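Side-chain contacts in blood group a-and b-cleaving endo-beta-galactosidase (Streptococcus pneumoniae, PDB 2YGL), which probably binds carbohydrate through the tandem CBM51 modules of a family 98 glycoside hydrolase that cleaves blood group A and B antigens: residues D180-N183 against K184-G188; E289-D293 against G294-Y298; Y255-G259 against A260-R264. All blocks are in the same frame, centred on the assembly; numbering follows the deposited sequence.

All three are local contacts in the second of the two carbohydrate-binding modules. Contact 1 ends the short helix 179-184 just ahead of strand 189-191; contact 3 links strand 251-256 of one antiparallel sheet to strand 262-271 of the other; contact 2 is the hairpin 285-292/295-299 at the border of the first of these sheets. Contacts 2 and 3 have the closest centres, about 13 Å apart, and Q326 bonds D293 OD1 in contact 2 and the backbone of V257 in contact 3. Contacts 1 and 3 have centres about 19 Å apart, yet T174 borders each; in both pairs the nearest atoms are about 6 Å apart. The calcium ion, held by V102, A152, H155 and D159, belongs to the other module.

Contact 1 of 3, residues D180-N183 against K184-G188; sequences DLLN and KGING
L181 and I186 meet at about a right angle where the chain leaves its helix: CG of L181 lies 3.9 Å from CG1 of I186, and CD1 of L181 leans on the same methylene. I186 treats L182 differently, lying beside it and pointing the same way, with 3.8 Å between L182 CD2 and I186 CD1. CD1 of the isoleucine touches both leucines, since chi1 of -53° sets CG1 opposite the carbonyl carbon and turns the arm toward the helix. This is the C-terminal end of helix 179-184, closed by two last-turn bonds: K184 N to D180 O, and G185 N to L181 O at 2.9 Å and a fairly straight 158°. G185 then breaks the helix at a positive phi of 116°, where a side chain would jam against the preceding carbonyl oxygen, so glycine suits the exit. K184, exposed, lays its CB 3.5 Å from D180 O while its bent chain carries the amine away. L182, the buried leucine, also packs on I266 and Y268 of strand 262-271 and on L349 of strand 343-352, which receives I186 too, and the hydroxyl of Y191 is hydrogen-bonded to L182 O.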
loop_
_atom_site.group_PDB
_atom_site.type_symbol
_atom_site.label_atom_id
_atom_site.label_comp_id
_atom_site.label_asym_id
_atom_site.label_seq_id
_atom_site.Cartn_x
_atom_site.Cartn_y
_atom_site.Cartn_z
ATOM N N ASP A 180 6.918 16.283 2.328
ATOM C CA ASP A 180 7.665 15.770 3.484
ATOM C C ASP A 180 8.348 14.429 3.215
ATOM O O ASP A 180 9.520 14.247 3.552
ATOM C CB ASP A 180 6.750 15.636 4.708
ATOM C CG ASP A 180 6.605 16.933 5.479
ATOM O OD1 ASP A 180 7.491 17.808 5.363
ATOM O OD2 ASP A 180 5.605 17.073 6.215
ATOM N N LEU A 181 7.605 13.499 2.614
ATOM C CA LEU A 181 8.122 12.166 2.309
ATOM C C LEU A 181 9.280 12.223 1.309
ATOM O O LEU A 181 10.291 11.543 1.486
ATOM C CB LEU A 181 7.003 11.249 1.797
ATOM C CG LEU A 181 7.391 9.844 1.315
ATOM C CD1 LEU A 181 7.988 8.997 2.437
ATOM C CD2 LEU A 181 6.196 9.139 0.692
ATOM N N LEU A 182 9.127 13.038 0.267
ATOM C CA LEU A 182 10.181 13.205 -0.732
ATOM C C LEU A 182 11.388 13.955 -0.169
ATOM O O LEU A 182 12.513 13.759 -0.631
ATOM C CB LEU A 182 9.644 13.882 -2.005
ATOM C CG LEU A 182 8.520 13.166 -2.772
ATOM C CD1 LEU A 182 8.238 13.854 -4.101
ATOM C CD2 LEU A 182 8.828 11.683 -2.997
ATOM N N ASN A 183 11.146 14.795 0.839
ATOM C CA ASN A 183 12.214 15.510 1.545
ATOM C C ASN A 183 12.987 14.636 2.536
ATOM O O ASN A 183 14.185 14.839 2.741
ATOM C CB ASN A 183 11.660 16.748 2.258
ATOM C CG ASN A 183 11.363 17.894 1.303
ATOM O OD1 ASN A 183 10.435 18.676 1.521
ATOM N ND2 ASN A 183 12.149 17.996 0.241
ATOM N N LYS A 184 12.298 13.679 3.153
ATOM C CA LYS A 184 12.942 12.732 4.065
ATOM C C LYS A 184 13.667 11.638 3.284
ATOM O O LYS A 184 14.790 11.263 3.626
ATOM C CB LYS A 184 11.921 12.105 5.019
ATOM C CG LYS A 184 12.552 11.226 6.107
ATOM C CD LYS A 184 11.638 10.084 6.529
ATOM C CE LYS A 184 10.590 10.532 7.539
ATOM N NZ LYS A 184 9.741 9.388 7.978
ATOM N N GLY A 185 13.016 11.137 2.235
ATOM C CA GLY A 185 13.554 10.043 1.432
ATOM C C GLY A 185 12.695 8.795 1.502
ATOM O O GLY A 185 12.004 8.562 2.491
ATOM N N ILE A 186 12.734 8.000 0.436
ATOM C CA ILE A 186 12.036 6.717 0.385
ATOM C C ILE A 186 13.066 5.611 0.169
ATOM O O ILE A 186 13.936 5.728 -0.699
ATOM C CB ILE A 186 10.979 6.671 -0.761
ATOM C CG1 ILE A 186 10.025 7.870 -0.682
ATOM C CG2 ILE A 186 10.198 5.349 -0.737
ATOM C CD1 ILE A 186 9.116 8.028 -1.893
ATOM N N ASN A 187 12.975 4.548 0.969
ATOM C CA ASN A 187 13.802 3.355 0.775
ATOM C C ASN A 187 13.616 2.790 -0.627
ATOM O O ASN A 187 12.493 2.506 -1.043
ATOM C CB ASN A 187 13.467 2.276 1.813
ATOM C CG ASN A 187 13.995 2.601 3.200
ATOM O OD1 ASN A 187 14.761 3.552 3.395
ATOM N ND2 ASN A 187 13.591 1.799 4.180
ATOM N N GLY A 188 14.720 2.649 -1.353
ATOM C CA GLY A 188 14.687 2.147 -2.727
ATOM C C GLY A 188 14.485 3.240 -3.761
ATOM O O GLY A 188 14.466 2.969 -4.966
#

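Contact 2 of 3, residues E289-D293 against G294-Y298; sequences EVVAD and GKVIY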
loop_
_atom_site.group_PDB
_atom_site.type_symbol
_atom_site.label_atom_id
_atom_site.label_comp_id
_atom_site.label_asym_id
_atom_site.label_seq_id
_atom_site.Cartn_x
_atom_site.Cartn_y
_atom_site.Cartn_z
ATOM N N GLU A 289 5.929 16.507 -20.048
ATOM C CA GLU A 289 5.795 15.112 -20.465
ATOM C C GLU A 289 6.867 14.203 -19.874
ATOM O O GLU A 289 8.036 14.581 -19.789
ATOM C CB GLU A 289 5.872 14.995 -21.984
ATOM C CG GLU A 289 4.673 15.532 -22.742
ATOM C CD GLU A 289 4.894 15.510 -24.245
ATOM O OE1 GLU A 289 6.060 15.387 -24.688
ATOM O OE2 GLU A 289 3.900 15.622 -24.986
ATOM N N VAL A 290 6.451 13.004 -19.468
ATOM C CA VAL A 290 7.381 11.918 -19.180
ATOM C C VAL A 290 7.290 10.933 -20.342
ATOM O O VAL A 290 6.207 10.438 -20.668
ATOM C CB VAL A 290 7.083 11.218 -17.836
ATOM C CG1 VAL A 290 8.124 10.131 -17.549
ATOM C CG2 VAL A 290 7.057 12.231 -16.698
ATOM N N VAL A 291 8.429 10.672 -20.974
ATOM C CA VAL A 291 8.470 9.888 -22.205
ATOM C C VAL A 291 9.365 8.660 -22.027
ATOM O O VAL A 291 10.552 8.788 -21.719
ATOM C CB VAL A 291 8.959 10.748 -23.404
ATOM C CG1 VAL A 291 8.773 10.011 -24.715
ATOM C CG2 VAL A 291 8.221 12.092 -23.449
ATOM N N ALA A 292 8.780 7.478 -22.207
ATOM C CA ALA A 292 9.514 6.217 -22.124
ATOM C C ALA A 292 9.702 5.615 -23.512
ATOM O O ALA A 292 8.728 5.265 -24.182
ATOM C CB ALA A 292 8.796 5.235 -21.203
ATOM N N ASP A 293 10.962 5.507 -23.932
ATOM C CA ASP A 293 11.339 5.008 -25.267
ATOM C C ASP A 293 10.535 5.647 -26.403
ATOM O O ASP A 293 10.025 4.951 -27.282
ATOM C CB ASP A 293 11.256 3.473 -25.328
ATOM C CG ASP A 293 12.225 2.795 -24.370
ATOM O OD1 ASP A 293 13.356 3.300 -24.197
ATOM O OD2 ASP A 293 11.855 1.756 -23.787
ATOM N N GLY A 294 10.419 6.973 -26.368
ATOM C CA GLY A 294 9.724 7.716 -27.417
ATOM C C GLY A 294 8.217 7.784 -27.249
ATOM O O GLY A 294 7.538 8.457 -28.020
ATOM N N LYS A 295 7.695 7.101 -26.232
ATOM C CA LYS A 295 6.260 7.060 -25.978
ATOM C C LYS A 295 5.885 7.861 -24.730
ATOM O O LYS A 295 6.413 7.622 -23.638
ATOM C CB LYS A 295 5.785 5.607 -25.851
ATOM C CG LYS A 295 4.275 5.423 -25.950
ATOM C CD LYS A 295 3.892 3.947 -25.829
ATOM C CE LYS A 295 2.395 3.729 -26.016
ATOM N NZ LYS A 295 1.588 4.245 -24.870
ATOM N N VAL A 296 4.972 8.814 -24.905
ATOM C CA VAL A 296 4.475 9.632 -23.799
ATOM C C VAL A 296 3.682 8.753 -22.836
ATOM O O VAL A 296 2.670 8.159 -23.217
ATOM C CB VAL A 296 3.605 10.819 -24.308
ATOM C CG1 VAL A 296 2.980 11.577 -23.150
ATOM C CG2 VAL A 296 4.440 11.764 -25.169
ATOM N N ILE A 297 4.165 8.653 -21.598
ATOM C CA ILE A 297 3.490 7.870 -20.560
ATOM C C ILE A 297 2.859 8.763 -19.492
ATOM O O ILE A 297 2.071 8.293 -18.668
ATOM C CB ILE A 297 4.418 6.799 -19.919
ATOM C CG1 ILE A 297 5.660 7.450 -19.292
ATOM C CG2 ILE A 297 4.786 5.730 -20.955
ATOM C CD1 ILE A 297 6.419 6.551 -18.333
ATOM N N TYR A 298 3.227 10.045 -19.506
ATOM C CA TYR A 298 2.539 11.077 -18.737
ATOM C C TYR A 298 2.502 12.399 -19.505
ATOM O O TYR A 298 3.507 12.818 -20.080
ATOM C CB TYR A 298 3.186 11.316 -17.363
ATOM C CG TYR A 298 2.546 12.489 -16.640
ATOM C CD1 TYR A 298 1.427 12.303 -15.828
ATOM C CD2 TYR A 298 3.029 13.792 -16.808
ATOM C CE1 TYR A 298 0.818 13.372 -15.187
ATOM C CE2 TYR A 298 2.423 14.871 -16.174
ATOM C CZ TYR A 298 1.321 14.653 -15.365
ATOM O OH TYR A 298 0.718 15.712 -14.731
HETATM O O HOH W 1 12.178 8.244 -24.612
#
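V290 meets two residues of the returning strand at once. Its carbonyl oxygen accepts from I297 N at 2.9 Å, with the donor nearly along the C=O axis, and from Y298 N at 3.2 Å, in the carbonyl plane on a lone pair. I297 and Y298 thus lie opposite the single residue V290, a classic beta bulge, and the register slips by one residue here. V290 N returns a bond to Y298 O.

The side chains follow this backbone. V290 CB abuts Y298 CB at 3.9 Å, while V290 CG1 touches CG1 and CD1 of I297. The isoleucine holds CG1 between its backbone N and carbonyl carbon (chi1 59°), which lays that carbon 3.3 Å from V290 O and lets CD1 reach the methyl of A292. The beta-branched valines suit extended strands, and alanine leaves room for I297. On the other face V291 CG2 meets V296 CG2, and the E289 side chain crosses V296 at about a right angle, its CD 3.9 Å from V296 CG2; E289 OE1 is held by the hydroxyl of Y333.

The strands turn through a type I' turn, A292 to K295, closed by A292 N to K295 O at 2.8 Å and by K295 N to A292 O. D293 and G294 fill its corners with positive phi, which glycine adopts readily and aspartate, like asparagine, tolerates better than most residues. A water accepts from G294 N, and D293 OD1 receives the backbone N atoms of Q326 and T327, tying the turn to the start of strand 327-334.

The hairpin forms one border of a five-stranded antiparallel sheet: strand 285-292 pairs with strand 327-334, and 295-299 is outermost. V290 packs on V317, I297 on V319, and Y298 on F315 and V317, all of strand 315-320 in the other sheet.

Contact 3 of 3, residues Y255-G259 against A260-R264; sequences YDVSG and ANVTR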
loop_
_atom_site.group_PDB
_atom_site.type_symbol
_atom_site.label_atom_id
_atom_site.label_comp_id
_atom_site.label_asym_id
_atom_site.label_seq_id
_atom_site.Cartn_x
_atom_site.Cartn_y
_atom_site.Cartn_z
ATOM N N TYR A 255 17.617 10.267 -19.644
ATOM C CA TYR A 255 18.314 9.274 -18.834
ATOM C C TYR A 255 18.340 7.918 -19.522
ATOM O O TYR A 255 17.335 7.469 -20.077
ATOM C CB TYR A 255 17.668 9.149 -17.451
ATOM C CG TYR A 255 17.803 10.396 -16.613
ATOM C CD1 TYR A 255 18.932 10.610 -15.821
ATOM C CD2 TYR A 255 16.809 11.370 -16.623
ATOM C CE1 TYR A 255 19.061 11.764 -15.053
ATOM C CE2 TYR A 255 16.929 12.523 -15.863
ATOM C CZ TYR A 255 18.053 12.716 -15.081
ATOM O OH TYR A 255 18.163 13.865 -14.330
ATOM N N ASP A 256 19.507 7.282 -19.492
ATOM C CA ASP A 256 19.652 5.903 -19.941
ATOM C C ASP A 256 19.410 4.995 -18.742
ATOM O O ASP A 256 20.249 4.907 -17.839
ATOM C CB ASP A 256 21.049 5.682 -20.534
ATOM C CG ASP A 256 21.286 4.243 -20.993
ATOM O OD1 ASP A 256 20.332 3.442 -21.051
ATOM O OD2 ASP A 256 22.446 3.916 -21.301
ATOM N N VAL A 257 18.251 4.342 -18.730
ATOM C CA VAL A 257 17.869 3.456 -17.627
ATOM C C VAL A 257 17.939 1.971 -18.007
ATOM O O VAL A 257 17.377 1.119 -17.317
ATOM C CB VAL A 257 16.464 3.808 -17.046
ATOM C CG1 VAL A 257 16.486 5.181 -16.386
ATOM C CG2 VAL A 257 15.375 3.724 -18.120
ATOM N N SER A 258 18.646 1.676 -19.097
ATOM C CA SER A 258 18.782 0.309 -19.610
ATOM C C SER A 258 19.451 -0.636 -18.610
ATOM O O SER A 258 19.164 -1.832 -18.596
ATOM C CB SER A 258 19.572 0.309 -20.919
ATOM O OG SER A 258 20.893 0.781 -20.718
ATOM N N GLY A 259 20.335 -0.090 -17.777
ATOM C CA GLY A 259 21.070 -0.887 -16.795
ATOM C C GLY A 259 20.326 -1.196 -15.505
ATOM O O GLY A 259 20.891 -1.806 -14.597
ATOM N N ALA A 260 19.064 -0.779 -15.413
ATOM C CA ALA A 260 18.278 -0.996 -14.197
ATOM C C ALA A 260 16.808 -1.283 -14.477
ATOM O O ALA A 260 16.276 -0.921 -15.528
ATOM C CB ALA A 260 18.415 0.188 -13.249
ATOM N N ASN A 261 16.161 -1.926 -13.511
ATOM C CA ASN A 261 14.753 -2.264 -13.590
ATOM C C ASN A 261 13.888 -1.167 -12.950
ATOM O O ASN A 261 13.256 -1.372 -11.908
ATOM C CB ASN A 261 14.520 -3.632 -12.933
ATOM C CG ASN A 261 13.077 -4.089 -13.016
ATOM O OD1 ASN A 261 12.366 -3.786 -13.976
ATOM N ND2 ASN A 261 12.635 -4.823 -12.001
ATOM N N VAL A 262 13.879 0.002 -13.590
ATOM C CA VAL A 262 13.129 1.165 -13.110
ATOM C C VAL A 262 11.634 0.946 -13.327
ATOM O O VAL A 262 11.203 0.637 -14.434
ATOM C CB VAL A 262 13.587 2.471 -13.822
ATOM C CG1 VAL A 262 12.789 3.673 -13.328
ATOM C CG2 VAL A 262 15.082 2.704 -13.616
ATOM N N THR A 263 10.850 1.116 -12.266
ATOM C CA THR A 263 9.417 0.828 -12.323
ATOM C C THR A 263 8.518 2.040 -12.089
ATOM O O THR A 263 7.319 1.981 -12.362
ATOM C CB THR A 263 9.024 -0.260 -11.300
ATOM O OG1 THR A 263 9.425 0.160 -9.991
ATOM C CG2 THR A 263 9.690 -1.593 -11.638
ATOM N N ARG A 264 9.088 3.133 -11.587
ATOM C CA ARG A 264 8.282 4.260 -11.120
ATOM C C ARG A 264 9.056 5.579 -11.158
ATOM O O ARG A 264 10.251 5.617 -10.858
ATOM C CB ARG A 264 7.809 3.972 -9.691
ATOM C CG ARG A 264 6.540 4.677 -9.243
ATOM C CD ARG A 264 6.172 4.204 -7.840
ATOM N NE ARG A 264 5.105 4.993 -7.229
ATOM C CZ ARG A 264 4.790 4.957 -5.936
ATOM N NH1 ARG A 264 5.460 4.169 -5.101
ATOM N NH2 ARG A 264 3.803 5.715 -5.472
#
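A type I beta turn from V257 to A260 carries the chain from strand 251-256 toward strand 262-271, and V262, two residues past the turn, folds back on V257, the turn's first residue. The turn's bond, A260 N to V257 O, is 3.2 Å long and close to straight at the hydrogen (159°), though the donor sits above the carbonyl plane and not on a lone pair. The two valines meet at about a right angle: CG2 of V262 approaches CB of V257 at 3.9 Å and CG1 of V257 at 4.0 Å. With CG1 of V262 trans to the backbone N (chi1 179°), CG2 is left opposite the carbonyl carbon, and that is the branch that meets V257. Both valines also touch F350 of strand 343-352, so this apolar pair sits where the turn bridges the two antiparallel sheets of the module. Valine's branched, apolar side chain suits a contact made by one methyl against CB and CG1 beside that phenylalanine. An Asx turn braces the entry: D256 OD1 accepts from S258 N at 3.1 Å, the donor above the carboxylate plane. S258 OG donates to the same oxygen at 2.7 Å, on the syn side and from the same face. Aspartate is short enough to reach the backbone N two residues on, and serine adds a hydroxyl for the same oxygen.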